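Local structure of capsid protein (Penaeus vannamei nodavirus, 5YKZ) at residues Ile72-Pro76 with Thr77-Val81. The protein forms the protruding domain of the shrimp nodavirus capsid protein, which probably pairs with a second copy to build the dimeric spikes on the virus particle. Residues are numbered along the deposited sequence; the frame is centred on the assembly and turned at random.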
# COMPACT_ATOMS: atom_id res chain seq x y z
N ILE B 72 9.04 0.21 -4.04
CA ILE B 72 9.00 1.51 -3.35
C ILE B 72 10.15 2.30 -3.91
O ILE B 72 11.32 2.09 -3.53
CB ILE B 72 9.09 1.38 -1.80
CG1 ILE B 72 7.96 0.55 -1.25
CG2 ILE B 72 9.15 2.75 -1.22
CD1 ILE B 72 7.98 0.28 0.21
N ASN B 73 9.90 3.23 -4.80
CA ASN B 73 10.89 4.06 -5.48
C ASN B 73 10.51 5.50 -5.16
O ASN B 73 9.49 6.01 -5.65
CB ASN B 73 10.99 3.77 -6.96
CG ASN B 73 12.04 4.64 -7.60
OD1 ASN B 73 12.39 5.64 -7.16
ND2 ASN B 73 12.54 4.15 -8.76
N MET B 74 11.29 6.15 -4.32
CA MET B 74 11.03 7.47 -3.88
C MET B 74 11.64 8.57 -4.81
O MET B 74 11.75 9.71 -4.42
CB MET B 74 11.37 7.66 -2.43
CG MET B 74 10.57 6.73 -1.52
SD MET B 74 8.84 6.56 -1.81
CE MET B 74 8.42 8.06 -1.44
N ASP B 75 12.01 8.24 -6.00
CA ASP B 75 12.52 9.24 -6.98
C ASP B 75 11.49 10.36 -7.09
O ASP B 75 10.35 10.10 -7.45
CB ASP B 75 12.74 8.59 -8.30
CG ASP B 75 13.45 9.47 -9.37
OD1 ASP B 75 13.17 10.68 -9.35
OD2 ASP B 75 14.15 8.87 -10.17
N PRO B 76 11.89 11.61 -6.87
CA PRO B 76 10.87 12.65 -6.94
C PRO B 76 10.28 12.86 -8.30
O PRO B 76 9.15 13.45 -8.47
CB PRO B 76 11.60 13.92 -6.54
CG PRO B 76 12.96 13.59 -6.19
CD PRO B 76 13.16 12.09 -6.37
N THR B 77 10.89 12.38 -9.36
CA THR B 77 10.32 12.45 -10.73
C THR B 77 9.48 11.31 -11.13
O THR B 77 8.78 11.36 -12.19
CB THR B 77 11.50 12.67 -11.81
OG1 THR B 77 12.25 11.48 -11.97
CG2 THR B 77 12.34 13.73 -11.29
N VAL B 78 9.53 10.20 -10.37
CA VAL B 78 8.89 9.02 -10.79
C VAL B 78 8.73 8.18 -9.54
O VAL B 78 9.53 7.25 -9.26
CB VAL B 78 9.57 8.31 -11.98
CG1 VAL B 78 11.05 7.99 -11.73
CG2 VAL B 78 8.76 7.13 -12.44
N THR B 79 7.75 8.54 -8.74
CA THR B 79 7.59 7.92 -7.37
C THR B 79 6.61 6.80 -7.46
O THR B 79 5.49 6.97 -8.00
CB THR B 79 7.08 8.97 -6.43
OG1 THR B 79 7.84 10.18 -6.50
CG2 THR B 79 7.15 8.46 -5.02
N THR B 80 6.98 5.62 -6.98
CA THR B 80 6.13 4.43 -6.99
C THR B 80 6.02 3.83 -5.61
O THR B 80 7.09 3.62 -4.96
CB THR B 80 6.69 3.41 -7.96
OG1 THR B 80 6.64 3.95 -9.28
CG2 THR B 80 6.00 2.10 -7.94
N VAL B 81 4.82 3.53 -5.18
CA VAL B 81 4.60 2.68 -3.98
C VAL B 81 3.55 1.71 -4.43
O VAL B 81 2.34 2.06 -4.40
CB VAL B 81 4.22 3.49 -2.79
CG1 VAL B 81 4.02 2.58 -1.58
CG2 VAL B 81 5.28 4.54 -2.42
O HOH W 1 7.24 12.82 -6.87
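D75 turns its carboxylate toward T77, and OD1 takes two bonds from that residue: one from the backbone N at 2.8 Å, the other from OG1 at 2.9 Å. Both donors come from the same face of the carboxylate, the N on its anti side and the hydroxyl from above the plane. CG of D75 lies anti to its own N (chi1 -173°), which swings the carboxylate to T77, whose OG1 stands between its N and carbonyl carbon on the side of OD1. The other oxygen, OD2, lies 3.6 Å from CG1 of V78.

The carbonyl O of D75 also takes two donors. V78 N closes the type I turn from one face of the C=O plane, and T79 OG1 comes in from the opposite face at 2.7 Å; neither sits on a lone pair. A water donates to both T79 OG1 and P76 O, bridging the hydroxyl to the turn's own backbone. Just before the turn, N73 OD1 accepts from D75 N at 2.9 Å, an Asx turn that ties the N73 side chain to the backbone entering the type I turn.

M74 folds back at chi2 and chi3, laying CE 3.8 Å from T79 CG2 and SD 4.1 Å from V81 CG2; F45 and F50 of the same subunit pack on M74. Beyond it, N73 and T80 exchange paired backbone bonds, and I72 faces V81 as a non-hydrogen-bonded pair. T80 OG1 is bonded to E47 N of the second subunit, whose strand also pairs with T79 and V81. This is the tip of a beta hairpin joining strands 66-73 and 79-88, closed by a type I turn and built into the dimer interface of the P-domain spike.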